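Local coordinates for serine-pyruvate aminotransferase (agxt) (Sulfolobus solfataricus, PDB 3ZRP), which probably transfers amino groups from serine to pyruvate, and perhaps from alanine to glyoxylate, as a pyridoxal-phosphate enzyme of the class-V aminotransferase family, at residues Leu6-Lys14 with Arg337-Thr345; His135-Arg143 with Val290-Val301. One frame throughout, in Å; residues are numbered along the deposited sequence.

Overall arrangement
The two contacts adjoin through the neighbouring strands 335-339 and 301-305 of a small antiparallel sheet in this class-V aminotransferase, and their centres lie 16 Å apart. Interaction 2 is nested in sequence inside the long loop that interaction 1 closes. They meet just beyond the paired ends of these strands: H340 N lies 2.8 Å from T300 O, a probable hydrogen bond, and the methyl CE of M341 packs 3.6 Å from the same T300 O. T138 of interaction 2 bonds to pyridoxal phosphate through its hydroxyl and receives R337 of interaction 1 at its carbonyl. The side chain of V8 comes within about 6 Å of the cofactor.

Interaction 1: Leu6-Lys14 with Arg337-Thr345; sequences LHVGPTTIK and RIGHMGWVT
The N-terminal arm of this class-V aminotransferase, L6-K14, lies along the end of strand 335-339 and the loop that follows it, beginning with L6 over G339. The amide of G339 gives a weak hydrogen bond to L6 O (3.3 Å), while CB of L6 rests 3.1 Å from G339 O. The leucine side chain then continues so that its CD2 meets CG2 of V344 at 4.1 Å, the two side chains crossing at about a right angle. Arm and strand come close at the next residue, with H7 CA and G339 CA 4.8 Å apart.

V8 places CG1 over one face of the R337 guanidinium, toward its rim and 3.7 Å from NH1. CG1 stands anti to the carbonyl carbon (chi1 -62°), and CG2 approaches NH2. R337 NE donates to P327 O and NH1 to T138 O. On the arm itself, H7 ND1 donates to V8 O (2.7 Å) from above the carbonyl plane. I13 O accepts from N24 of the second subunit, and T12 OG1 has a weak hydrogen bond with N25 of that subunit.

Further along, CD and CG of P10 pack against M341 CG, the two side chains crossing at about a right angle. At the far end K14 lays its chain across the indole of W343, in the conformer described: CD sits 3.7 Å from the centroid of the five-membered ring, a CH-pi contact over the face. A bend at chi4 (42°) leaves NZ in an off-centre cation-pi contact, 4.4 Å from the six-membered centroid and 33° off its normal, nearest CE3.

W343 makes a second cation-pi contact with R267 of helix 264-284, and L258 of helix 246-262 touches both K14 and W343. Helix 264-284 also meets I338 and H340, while strand 301-305 meets R337 and M341 through V301.

Interaction 2: His135-Arg143 with Val290-Val301; sequences HVETSTGVR and VARRPESYSNTV. With PLP (pyridoxal-5'-phosphate), chain C.
R143 reaches along the loop V290-V301 from the second strand of a small beta hairpin, 136-137 with 142-143, in which G141, at positive phi, and V142 both face E137 as a G1 beta bulge. Its CG is anti to the backbone N (chi1 -180°), and a bend at chi3 turns the guanidinium so that one face lies against the carbonyl carbon of S296. NH2 donates to E295 O (2.9 Å), which it meets from above the carbonyl plane. NH1 forms a salt bridge with E171, whose other carboxylate oxygen takes the amide of N299, so one glutamate holds both segments.

The backbones join in a single bridge between V142 and Y297. R143 N donates to S296 O at 2.7 Å, nearly straight at 168° and in the carbonyl plane, and S298 N returns a bond to G141 O. G141 CA makes a CA-H...O contact with V301 O at 3.4 Å.

V142 turns CG2 onto A291 CB (3.6 Å) and CG1 toward S296 OG. V136 points CG1 at both S298 CB and T300 OG1, the latter hydroxyl being bonded to S166 O. V301 crosses T138 at about a right angle, with CG1 against T138 O and CG2 near the threonine methyl.

T138 thus packs its carbonyl O and its methyl against V301, while OG1 faces the cofactor pocket, where S166 OG is a further partner. T138 OG1 and O3 of pyridoxal phosphate are modelled 2.4 Å apart, a hydrogen bond whose exact length is doubtful and in which either oxygen could be the donor.

Interaction 1: Leu6-Lys14 with Arg337-Thr345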
# COMPACT_ATOMS: atom_id res chain seq x y z
N LEU A 6 7.19 -22.91 -5.29
CA LEU A 6 8.24 -22.23 -4.49
C LEU A 6 8.86 -21.03 -5.23
O LEU A 6 9.88 -21.15 -5.93
CB LEU A 6 9.29 -23.25 -4.04
CG LEU A 6 8.81 -24.35 -3.07
CD1 LEU A 6 9.87 -25.45 -2.94
CD2 LEU A 6 8.42 -23.79 -1.68
N HIS A 7 8.21 -19.87 -5.05
CA HIS A 7 8.50 -18.63 -5.78
C HIS A 7 9.07 -17.52 -4.86
O HIS A 7 8.91 -17.58 -3.64
CB HIS A 7 7.20 -18.12 -6.44
CG HIS A 7 7.41 -17.14 -7.55
ND1 HIS A 7 7.60 -15.79 -7.33
CD2 HIS A 7 7.44 -17.30 -8.89
CE1 HIS A 7 7.75 -15.17 -8.48
NE2 HIS A 7 7.66 -16.06 -9.45
N VAL A 8 9.72 -16.52 -5.46
CA VAL A 8 10.07 -15.28 -4.75
C VAL A 8 8.79 -14.48 -4.47
O VAL A 8 8.13 -13.96 -5.38
CB VAL A 8 11.14 -14.42 -5.47
CG1 VAL A 8 12.45 -15.19 -5.58
CG2 VAL A 8 10.66 -13.93 -6.84
N GLY A 9 8.45 -14.40 -3.19
CA GLY A 9 7.11 -14.01 -2.77
C GLY A 9 6.27 -15.27 -2.74
O GLY A 9 5.42 -15.45 -3.62
N PRO A 10 6.50 -16.16 -1.75
CA PRO A 10 5.73 -17.38 -1.66
C PRO A 10 4.30 -17.09 -2.05
O PRO A 10 3.70 -16.14 -1.55
CB PRO A 10 5.81 -17.75 -0.16
CG PRO A 10 6.79 -16.80 0.47
CD PRO A 10 7.46 -16.05 -0.63
N THR A 11 3.78 -17.88 -2.99
CA THR A 11 2.40 -17.74 -3.44
C THR A 11 1.43 -18.47 -2.49
O THR A 11 0.24 -18.13 -2.44
CB THR A 11 2.20 -18.20 -4.91
OG1 THR A 11 2.46 -19.60 -5.02
CG2 THR A 11 3.13 -17.42 -5.85
N THR A 12 1.94 -19.43 -1.71
CA THR A 12 1.14 -20.15 -0.71
C THR A 12 1.27 -19.52 0.68
O THR A 12 2.36 -19.45 1.25
CB THR A 12 1.44 -21.66 -0.67
OG1 THR A 12 1.08 -22.25 -1.92
CG2 THR A 12 0.66 -22.36 0.46
N ILE A 13 0.13 -19.07 1.20
CA ILE A 13 0.03 -18.43 2.50
C ILE A 13 -0.77 -19.38 3.40
O ILE A 13 -1.79 -19.92 2.97
CB ILE A 13 -0.69 -17.04 2.40
CG1 ILE A 13 0.10 -16.10 1.48
CG2 ILE A 13 -0.93 -16.42 3.78
CD1 ILE A 13 -0.57 -14.75 1.21
N LYS A 14 -0.30 -19.60 4.63
CA LYS A 14 -1.06 -20.38 5.60
C LYS A 14 -2.52 -19.93 5.66
O LYS A 14 -2.82 -18.73 5.62
CB LYS A 14 -0.42 -20.29 6.97
CG LYS A 14 0.37 -21.54 7.33
CD LYS A 14 0.80 -21.51 8.77
CE LYS A 14 0.99 -22.91 9.32
NZ LYS A 14 1.66 -23.79 8.33
N ARG A 337 15.37 -19.63 -10.08
CA ARG A 337 15.52 -19.53 -8.64
C ARG A 337 14.52 -20.36 -7.88
O ARG A 337 13.35 -20.47 -8.26
CB ARG A 337 15.38 -18.08 -8.19
CG ARG A 337 16.55 -17.20 -8.61
CD ARG A 337 16.27 -15.75 -8.21
NE ARG A 337 15.22 -15.17 -9.05
CZ ARG A 337 14.56 -14.04 -8.79
NH1 ARG A 337 14.82 -13.34 -7.69
NH2 ARG A 337 13.65 -13.57 -9.65
N ILE A 338 14.98 -20.93 -6.77
CA ILE A 338 14.12 -21.60 -5.83
C ILE A 338 13.93 -20.70 -4.62
O ILE A 338 14.89 -20.33 -3.97
CB ILE A 338 14.71 -22.97 -5.36
CG1 ILE A 338 15.12 -23.85 -6.55
CG2 ILE A 338 13.70 -23.72 -4.48
CD1 ILE A 338 15.95 -25.08 -6.14
N GLY A 339 12.69 -20.36 -4.32
CA GLY A 339 12.37 -19.66 -3.10
C GLY A 339 11.98 -20.66 -2.06
O GLY A 339 11.07 -21.46 -2.29
N HIS A 340 12.67 -20.65 -0.92
CA HIS A 340 12.41 -21.59 0.17
C HIS A 340 12.37 -20.79 1.45
O HIS A 340 13.35 -20.68 2.16
CB HIS A 340 13.45 -22.74 0.22
CG HIS A 340 14.87 -22.32 -0.08
ND1 HIS A 340 15.68 -21.70 0.85
CD2 HIS A 340 15.62 -22.45 -1.20
CE1 HIS A 340 16.86 -21.45 0.31
NE2 HIS A 340 16.86 -21.89 -0.93
N MET A 341 11.20 -20.22 1.74
CA MET A 341 11.06 -19.27 2.82
C MET A 341 9.63 -19.18 3.33
O MET A 341 8.68 -19.47 2.62
CB MET A 341 11.56 -17.87 2.40
CG MET A 341 10.61 -17.19 1.38
SD MET A 341 11.18 -15.55 0.86
CE MET A 341 12.06 -15.98 -0.65
N GLY A 342 9.49 -18.78 4.59
CA GLY A 342 8.16 -18.65 5.20
C GLY A 342 7.82 -19.94 5.92
O GLY A 342 8.42 -20.27 6.96
N TRP A 343 6.88 -20.69 5.33
CA TRP A 343 6.38 -21.92 5.96
C TRP A 343 6.90 -23.19 5.32
O TRP A 343 6.35 -24.27 5.52
CB TRP A 343 4.85 -21.89 6.13
CG TRP A 343 4.48 -20.93 7.26
CD1 TRP A 343 4.03 -19.64 7.14
CD2 TRP A 343 4.64 -21.16 8.67
NE1 TRP A 343 3.83 -19.08 8.38
CE2 TRP A 343 4.21 -19.99 9.34
CE3 TRP A 343 5.07 -22.26 9.43
CZ2 TRP A 343 4.21 -19.88 10.73
CZ3 TRP A 343 5.07 -22.15 10.82
CH2 TRP A 343 4.64 -20.97 11.45
N VAL A 344 7.99 -23.06 4.58
CA VAL A 344 8.60 -24.17 3.85
C VAL A 344 9.00 -25.34 4.78
O VAL A 344 9.51 -25.12 5.89
CB VAL A 344 9.77 -23.67 2.96
CG1 VAL A 344 10.96 -23.19 3.81
CG2 VAL A 344 10.19 -24.72 1.91
N THR A 345 8.75 -26.57 4.33
CA THR A 345 8.95 -27.77 5.17
C THR A 345 9.98 -28.72 4.55
O THR A 345 10.27 -28.63 3.36
CB THR A 345 7.63 -28.59 5.37
OG1 THR A 345 7.19 -29.10 4.11
CG2 THR A 345 6.52 -27.75 5.97

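Interaction 2: His135-Arg143 with Val290-Val301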
# COMPACT_ATOMS: atom_id res chain seq x y z
N HIS A 135 20.62 -7.66 3.18
CA HIS A 135 20.91 -8.90 3.93
C HIS A 135 20.94 -10.13 3.00
O HIS A 135 21.94 -10.87 2.94
CB HIS A 135 19.97 -9.09 5.10
CG HIS A 135 20.46 -10.07 6.12
ND1 HIS A 135 19.82 -10.27 7.32
CD2 HIS A 135 21.57 -10.86 6.14
CE1 HIS A 135 20.50 -11.16 8.03
NE2 HIS A 135 21.57 -11.53 7.34
N VAL A 136 19.87 -10.33 2.23
CA VAL A 136 19.87 -11.36 1.20
C VAL A 136 19.48 -10.70 -0.12
O VAL A 136 18.42 -10.11 -0.20
CB VAL A 136 18.87 -12.49 1.55
CG1 VAL A 136 18.65 -13.43 0.34
CG2 VAL A 136 19.34 -13.26 2.79
N GLU A 137 20.38 -10.78 -1.10
CA GLU A 137 20.13 -10.33 -2.46
C GLU A 137 19.35 -11.39 -3.23
O GLU A 137 19.89 -12.40 -3.70
CB GLU A 137 21.46 -9.99 -3.16
CG GLU A 137 21.34 -9.61 -4.62
CD GLU A 137 20.34 -8.50 -4.87
OE1 GLU A 137 20.52 -7.38 -4.30
OE2 GLU A 137 19.38 -8.73 -5.64
N THR A 138 18.06 -11.13 -3.39
CA THR A 138 17.09 -12.06 -3.95
C THR A 138 17.43 -12.45 -5.38
O THR A 138 17.13 -13.57 -5.79
CB THR A 138 15.68 -11.42 -3.91
OG1 THR A 138 15.46 -10.93 -2.59
CG2 THR A 138 14.56 -12.44 -4.29
N SER A 139 18.09 -11.57 -6.13
CA SER A 139 18.42 -11.91 -7.53
C SER A 139 19.44 -13.07 -7.65
O SER A 139 19.42 -13.81 -8.63
CB SER A 139 18.91 -10.71 -8.31
OG SER A 139 20.10 -10.21 -7.72
N THR A 140 20.30 -13.22 -6.65
CA THR A 140 21.41 -14.19 -6.76
C THR A 140 21.42 -15.22 -5.62
O THR A 140 22.19 -16.17 -5.65
CB THR A 140 22.79 -13.48 -6.74
OG1 THR A 140 22.95 -12.77 -5.50
CG2 THR A 140 22.98 -12.52 -7.92
N GLY A 141 20.56 -15.01 -4.62
CA GLY A 141 20.52 -15.85 -3.42
C GLY A 141 21.76 -15.71 -2.56
O GLY A 141 22.14 -16.64 -1.85
N VAL A 142 22.38 -14.53 -2.58
CA VAL A 142 23.62 -14.26 -1.86
C VAL A 142 23.35 -13.47 -0.58
O VAL A 142 22.73 -12.40 -0.62
CB VAL A 142 24.60 -13.50 -2.79
CG1 VAL A 142 25.76 -12.92 -2.01
CG2 VAL A 142 25.12 -14.43 -3.89
N ARG A 143 23.80 -14.00 0.55
CA ARG A 143 23.62 -13.36 1.85
C ARG A 143 24.90 -12.61 2.22
O ARG A 143 26.00 -13.19 2.23
CB ARG A 143 23.32 -14.39 2.94
CG ARG A 143 23.11 -13.82 4.36
CD ARG A 143 22.91 -14.92 5.43
NE ARG A 143 24.00 -15.89 5.30
CZ ARG A 143 23.87 -17.18 5.01
NH1 ARG A 143 22.68 -17.75 4.89
NH2 ARG A 143 24.98 -17.90 4.86
N VAL A 290 24.21 -20.36 -8.25
CA VAL A 290 24.60 -19.02 -8.72
C VAL A 290 25.56 -18.33 -7.73
O VAL A 290 26.61 -17.82 -8.14
CB VAL A 290 23.37 -18.12 -8.99
CG1 VAL A 290 23.78 -16.65 -9.15
CG2 VAL A 290 22.68 -18.59 -10.25
N ALA A 291 25.21 -18.31 -6.44
CA ALA A 291 26.06 -17.74 -5.42
C ALA A 291 27.47 -18.30 -5.53
O ALA A 291 27.67 -19.52 -5.47
CB ALA A 291 25.50 -18.00 -4.03
N ARG A 292 28.46 -17.41 -5.68
CA ARG A 292 29.85 -17.81 -5.90
C ARG A 292 30.53 -18.38 -4.67
O ARG A 292 31.36 -19.27 -4.77
CB ARG A 292 30.67 -16.65 -6.46
CG ARG A 292 30.12 -16.00 -7.72
CD ARG A 292 30.27 -16.86 -8.99
NE ARG A 292 29.29 -17.95 -9.03
CZ ARG A 292 29.38 -19.02 -9.82
NH1 ARG A 292 30.41 -19.17 -10.66
NH2 ARG A 292 28.43 -19.95 -9.76
N ARG A 293 30.18 -17.84 -3.51
CA ARG A 293 30.86 -18.16 -2.27
C ARG A 293 29.92 -18.87 -1.28
O ARG A 293 28.93 -18.28 -0.82
CB ARG A 293 31.38 -16.86 -1.66
CG ARG A 293 32.40 -16.11 -2.48
CD ARG A 293 33.80 -16.53 -2.12
NE ARG A 293 34.78 -15.75 -2.86
CZ ARG A 293 35.83 -15.14 -2.32
NH1 ARG A 293 36.07 -15.23 -1.01
NH2 ARG A 293 36.66 -14.46 -3.09
N PRO A 294 30.24 -20.14 -0.93
CA PRO A 294 29.36 -21.00 -0.11
C PRO A 294 28.95 -20.43 1.24
O PRO A 294 27.85 -20.71 1.71
CB PRO A 294 30.20 -22.28 0.08
CG PRO A 294 31.08 -22.31 -1.10
CD PRO A 294 31.46 -20.87 -1.34
N GLU A 295 29.83 -19.66 1.86
CA GLU A 295 29.52 -19.01 3.14
C GLU A 295 28.36 -18.00 3.00
O GLU A 295 27.77 -17.60 3.99
CB GLU A 295 30.77 -18.32 3.71
CG GLU A 295 31.25 -17.08 2.95
CD GLU A 295 32.25 -17.36 1.85
OE1 GLU A 295 32.39 -18.53 1.41
OE2 GLU A 295 32.91 -16.38 1.39
N SER A 296 28.05 -17.61 1.77
CA SER A 296 26.97 -16.64 1.53
C SER A 296 25.69 -17.27 0.93
O SER A 296 24.79 -16.52 0.53
CB SER A 296 27.44 -15.53 0.61
OG SER A 296 27.53 -15.99 -0.73
N TYR A 297 25.64 -18.60 0.84
CA TYR A 297 24.42 -19.31 0.40
C TYR A 297 23.24 -18.94 1.31
O TYR A 297 23.20 -19.31 2.49
CB TYR A 297 24.64 -20.84 0.42
CG TYR A 297 25.57 -21.42 -0.64
CD1 TYR A 297 25.84 -20.73 -1.82
CD2 TYR A 297 26.12 -22.70 -0.48
CE1 TYR A 297 26.68 -21.29 -2.80
CE2 TYR A 297 26.96 -23.27 -1.45
CZ TYR A 297 27.23 -22.56 -2.61
OH TYR A 297 28.05 -23.12 -3.57
N SER A 298 22.29 -18.15 0.79
CA SER A 298 21.15 -17.74 1.61
C SER A 298 20.24 -18.91 1.88
O SER A 298 20.15 -19.85 1.08
CB SER A 298 20.32 -16.60 0.97
OG SER A 298 19.44 -17.10 -0.05
N ASN A 299 19.57 -18.83 3.00
CA ASN A 299 18.60 -19.83 3.41
C ASN A 299 17.16 -19.54 2.95
O ASN A 299 16.21 -20.24 3.34
CB ASN A 299 18.74 -20.06 4.93
CG ASN A 299 20.12 -20.62 5.29
OD1 ASN A 299 20.77 -21.29 4.47
ND2 ASN A 299 20.58 -20.33 6.50
N THR A 300 17.01 -18.55 2.06
CA THR A 300 15.69 -18.21 1.51
C THR A 300 15.59 -18.36 0.02
O THR A 300 14.51 -18.61 -0.50
CB THR A 300 15.23 -16.77 1.89
OG1 THR A 300 16.18 -15.82 1.39
CG2 THR A 300 15.13 -16.65 3.40
N VAL A 301 16.71 -18.18 -0.69
CA VAL A 301 16.74 -18.20 -2.16
C VAL A 301 18.02 -18.90 -2.66
O VAL A 301 19.11 -18.62 -2.17
CB VAL A 301 16.75 -16.77 -2.77
CG1 VAL A 301 16.80 -16.83 -4.31
CG2 VAL A 301 15.54 -15.95 -2.32
N1 PLP C . 14.54 -5.98 -1.49
C2 PLP C . 14.64 -7.34 -1.69
C2A PLP C . 15.88 -8.05 -1.22
C3 PLP C . 13.59 -8.06 -2.31
O3 PLP C . 13.68 -9.27 -2.44
C4 PLP C . 12.43 -7.39 -2.73
C4A PLP C . 11.30 -8.20 -3.36
C5 PLP C . 12.38 -5.99 -2.53
C6 PLP C . 13.43 -5.30 -1.89
C5A PLP C . 11.21 -5.16 -2.95
O4P PLP C . 10.02 -5.42 -2.20
P PLP C . 8.57 -5.05 -2.73
O1P PLP C . 7.71 -5.52 -1.59
O2P PLP C . 8.45 -5.88 -3.96
O3P PLP C . 8.63 -3.58 -2.94
O HOH W 1 22.30 -18.87 -5.42
O HOH W 2 24.37 -20.65 4.38